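Local coordinates for protein putative NADPH-dependent oxidoreductase (Desulfitobacterium hafniense DCB-2, PDB 3DB2) that is probably an NADPH-dependent oxidoreductase that joins a dinucleotide-binding Rossmann domain to a C-terminal domain of the GFO/IDH/MocA type, at residues D22-T25 with K31-T34; V8-L13 with E44-R49. All blocks are in the same frame, centred on the assembly; numbering follows the deposited sequence.

Contact 1 of 2, residues D22-T25 with K31-T34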
# COMPACT_ATOMS: atom_id res chain seq x y z
N ASP C 22 -31.48 -2.29 14.00
CA ASP C 22 -32.08 -2.48 12.69
C ASP C 22 -31.69 -3.84 12.12
O ASP C 22 -32.43 -4.58 11.48
CB ASP C 22 -31.64 -1.36 11.76
CG ASP C 22 -32.42 -0.08 11.99
OD1 ASP C 22 -33.34 -0.09 12.83
OD2 ASP C 22 -32.09 0.93 11.32
N ALA C 23 -30.45 -4.27 12.37
CA ALA C 23 -30.08 -5.62 11.92
C ALA C 23 -30.49 -6.71 12.88
O ALA C 23 -31.11 -7.71 12.46
CB ALA C 23 -28.57 -5.59 11.68
N TYR C 24 -30.15 -6.61 14.17
CA TYR C 24 -30.26 -7.79 15.04
C TYR C 24 -31.72 -8.07 15.39
O TYR C 24 -32.03 -9.22 15.74
CB TYR C 24 -29.39 -7.71 16.29
CG TYR C 24 -29.58 -6.66 17.33
CD1 TYR C 24 -30.68 -6.70 18.19
CD2 TYR C 24 -28.68 -5.62 17.48
CE1 TYR C 24 -30.88 -5.73 19.16
CE2 TYR C 24 -28.86 -4.64 18.45
CZ TYR C 24 -29.97 -4.72 19.28
OH TYR C 24 -30.19 -3.77 20.26
N THR C 25 -32.60 -7.08 15.33
CA THR C 25 -33.97 -7.42 15.78
C THR C 25 -34.68 -8.24 14.70
O THR C 25 -35.78 -8.74 14.93
CB THR C 25 -34.79 -6.18 16.15
OG1 THR C 25 -34.90 -5.30 15.01
CG2 THR C 25 -34.07 -5.41 17.25
N LYS C 31 -34.37 -11.45 21.36
CA LYS C 31 -35.50 -10.65 21.82
C LYS C 31 -35.01 -9.41 22.54
O LYS C 31 -34.40 -9.49 23.61
CB LYS C 31 -36.40 -11.48 22.75
CG LYS C 31 -37.37 -10.71 23.61
CD LYS C 31 -37.54 -11.28 25.00
N LEU C 32 -35.22 -8.23 21.96
CA LEU C 32 -34.89 -6.99 22.66
C LEU C 32 -35.93 -6.73 23.76
O LEU C 32 -37.09 -6.48 23.43
CB LEU C 32 -34.80 -5.84 21.70
CG LEU C 32 -34.34 -4.44 22.03
CD1 LEU C 32 -33.15 -4.32 22.96
CD2 LEU C 32 -33.97 -3.71 20.73
N VAL C 33 -35.47 -6.77 25.00
CA VAL C 33 -36.22 -6.60 26.22
C VAL C 33 -36.24 -5.16 26.71
O VAL C 33 -37.26 -4.52 26.99
CB VAL C 33 -35.60 -7.46 27.35
CG1 VAL C 33 -36.35 -7.20 28.65
CG2 VAL C 33 -35.60 -8.94 27.04
N THR C 34 -35.06 -4.53 26.82
CA THR C 34 -35.02 -3.18 27.35
C THR C 34 -33.81 -2.45 26.80
O THR C 34 -33.02 -2.98 26.01
CB THR C 34 -35.05 -3.22 28.89
OG1 THR C 34 -35.27 -1.91 29.41
CG2 THR C 34 -33.73 -3.74 29.45

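Contact 2 of 2, residues V8-L13 with E44-R49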
# COMPACT_ATOMS: atom_id res chain seq x y z
N VAL C 8 -32.00 -9.63 25.16
CA VAL C 8 -30.89 -8.68 25.07
C VAL C 8 -31.33 -7.30 25.51
O VAL C 8 -32.53 -6.96 25.43
CB VAL C 8 -30.30 -8.66 23.65
CG1 VAL C 8 -29.87 -10.08 23.28
CG2 VAL C 8 -31.26 -8.13 22.61
N ALA C 9 -30.39 -6.52 26.00
CA ALA C 9 -30.61 -5.12 26.38
C ALA C 9 -29.58 -4.25 25.64
O ALA C 9 -28.42 -4.65 25.61
CB ALA C 9 -30.47 -4.80 27.85
N ALA C 10 -30.04 -3.12 25.14
CA ALA C 10 -29.24 -2.14 24.44
C ALA C 10 -28.77 -1.10 25.46
O ALA C 10 -29.57 -0.46 26.13
CB ALA C 10 -29.94 -1.46 23.27
N ILE C 11 -27.46 -0.95 25.59
CA ILE C 11 -26.86 0.08 26.42
C ILE C 11 -26.05 1.05 25.58
O ILE C 11 -25.07 0.69 24.93
CB ILE C 11 -26.03 -0.58 27.54
CG1 ILE C 11 -26.93 -1.34 28.51
CG2 ILE C 11 -25.20 0.46 28.25
CD1 ILE C 11 -26.21 -2.40 29.31
N GLY C 12 -26.49 2.32 25.59
CA GLY C 12 -25.81 3.36 24.82
C GLY C 12 -26.68 3.58 23.58
O GLY C 12 -26.70 2.79 22.63
N LEU C 13 -27.50 4.63 23.57
CA LEU C 13 -28.52 4.64 22.50
C LEU C 13 -28.29 5.78 21.52
O LEU C 13 -29.20 6.53 21.17
CB LEU C 13 -29.89 4.68 23.17
CG LEU C 13 -30.13 3.60 24.23
CD1 LEU C 13 -31.49 3.79 24.86
CD2 LEU C 13 -30.01 2.21 23.62
N GLU C 44 -36.36 7.17 25.53
CA GLU C 44 -37.69 7.40 24.96
C GLU C 44 -37.80 6.88 23.53
O GLU C 44 -38.60 6.01 23.20
CB GLU C 44 -37.94 8.91 24.94
CG GLU C 44 -38.10 9.52 26.32
CD GLU C 44 -39.25 8.95 27.12
OE1 GLU C 44 -39.76 9.68 28.02
OE2 GLU C 44 -39.67 7.80 26.89
N LYS C 45 -36.99 7.47 22.68
CA LYS C 45 -36.99 7.27 21.23
C LYS C 45 -36.72 5.81 20.93
O LYS C 45 -37.43 5.11 20.21
CB LYS C 45 -35.94 8.23 20.69
CG LYS C 45 -35.81 8.26 19.19
CD LYS C 45 -35.15 9.54 18.72
CE LYS C 45 -34.62 9.39 17.30
NZ LYS C 45 -35.57 8.67 16.41
N PHE C 46 -35.65 5.27 21.52
CA PHE C 46 -35.24 3.90 21.18
C PHE C 46 -36.32 2.89 21.51
O PHE C 46 -36.78 2.06 20.71
CB PHE C 46 -33.92 3.64 21.93
CG PHE C 46 -33.23 2.35 21.48
CD1 PHE C 46 -33.54 1.16 22.11
CD2 PHE C 46 -32.32 2.36 20.44
CE1 PHE C 46 -32.96 -0.04 21.75
CE2 PHE C 46 -31.73 1.16 20.06
CZ PHE C 46 -32.05 -0.02 20.70
N GLY C 47 -36.81 2.92 22.77
CA GLY C 47 -37.82 1.96 23.18
C GLY C 47 -39.08 2.03 22.35
O GLY C 47 -39.77 1.03 22.12
N LYS C 48 -39.43 3.22 21.87
CA LYS C 48 -40.64 3.29 21.02
C LYS C 48 -40.35 2.68 19.66
O LYS C 48 -41.07 1.83 19.14
CB LYS C 48 -41.06 4.76 20.96
CG LYS C 48 -42.33 5.03 20.18
CD LYS C 48 -42.69 6.52 20.18
N ARG C 49 -39.25 3.12 19.05
CA ARG C 49 -38.79 2.60 17.77
C ARG C 49 -38.77 1.08 17.73
O ARG C 49 -39.29 0.44 16.83
CB ARG C 49 -37.38 3.12 17.50
CG ARG C 49 -36.76 2.54 16.23
CD ARG C 49 -37.28 3.18 14.96
NE ARG C 49 -36.15 3.57 14.12
CZ ARG C 49 -35.49 2.74 13.32
NH1 ARG C 49 -35.83 1.45 13.22
NH2 ARG C 49 -34.48 3.23 12.61

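Contact 1 of 2, residues D22-T25 with K31-T34
Where the last turn of helix 15-24 gives way to the loop leading into strand 30-36, the backbones of T25 and L32 come within 7.0 Å of each other, measured from CA to CA. The contact between them is made by the side chains of Y24, T25 and L32. The CA-CB bond of L32 points at the helix end, and its CG lies anti to the backbone N (chi1 -173°), which brings CD1 and CD2 up to the end of Y24. CD2 does most of the touching: it sits 3.8 Å from Y24 OH and 4.0 Å from Y24 CE1, so the leucine meets the phenol at its far end, the two side chains crossing at about a right angle. The second methyl, CD1, approaches the same hydroxyl at 4.0 Å.

T25 closes on L32 from beside the tyrosine, its CG2 3.9 Å from L32 CD2. With OG1 between the backbone N and the carbonyl carbon (chi1 60°), where it hydrogen-bonds to A21 O one turn back in the helix, CG2 lies anti to the carbonyl carbon and meets L32. Beyond these residues, Y24 also packs on A10 of strand 6-11 and on V307 of helix 302-316, while L32 touches F46 and Y50 of helix 40-50.

The contact belongs to the first beta-alpha-beta unit of the Rossmann fold, at the return from helix to strand. Its chemistry is dispersive, with methyl groups against a phenol end and another methyl; T25 spends its polar group on its own helix and meets L32 with its methyl.

Contact 2 of 2, residues V8-L13 with E44-R49
Strand 6-11 and the glycine-containing turn after it form the start of a Rossmann-type dinucleotide-binding domain, and helix 40-50 packs against them through one aromatic side chain, F46. Two residues of the 8-13 segment receive it: A10, on the strand, and L13, in the turn. The backbones come nearest at L13 and F46, whose CA atoms are 6.9 Å apart.

L13 covers one face of the ring. Its CD2 lies over the centre of the F46 ring, 3.8 Å from the centroid and only 8° off the ring normal, a well-centred CH-pi contact in which the methyl faces all six ring carbons almost equally. The other branch reaches back along the phenylalanine toward the helix, with L13 CD1 3.8 Å from F46 CB. The leucine thus straddles the ring and its stem, and the two side chains cross at about a right angle. At the far end of the ring, A10 CB meets F46 CZ at 3.6 Å and CE1 at 3.7 Å, in an oblique approach. F46 spans the distance from helix to strand because its CG is anti to the backbone N (chi1 -170°), sending the ring out from the helix.

Neighbouring elements complete the surroundings: the ring of Y18 packs edge-to-face with F46, and A17, A21 and C35 also touch it. Two hydrogen bonds also hold the turn, L13 N with S37 OG and G12 O with T73 OG1. G12 belongs to a GxGxxA-like sequence, consistent with a dinucleotide-binding loop. The contact is apolar and buried; the backbone bonds of L13 N and G12 O hold the turn from which the leucine side chain reaches the ring, and its position over the phenylalanine rests on dispersion and CH-pi attraction.

In the fold
Both contacts lie on the same side of the parallel sheet's first strands, their centres about 9 Å apart, and contact 1 is nested within the chain loop that contact 2 closes. Contact 2 is buried throughout, gathered round an aromatic ring, whereas contact 1 is only partly buried, running from a buried tyrosine to an exposed threonine. They are tied by neighbouring strands, where V8 N probably hydrogen-bonds to K31 O at 2.9 Å, and by their helices, where D22 OD1 and R49 NH1 form a 3.0 Å salt bridge. Apolar packing thus joins helices to sheet in both, while polar links connect the two contacts.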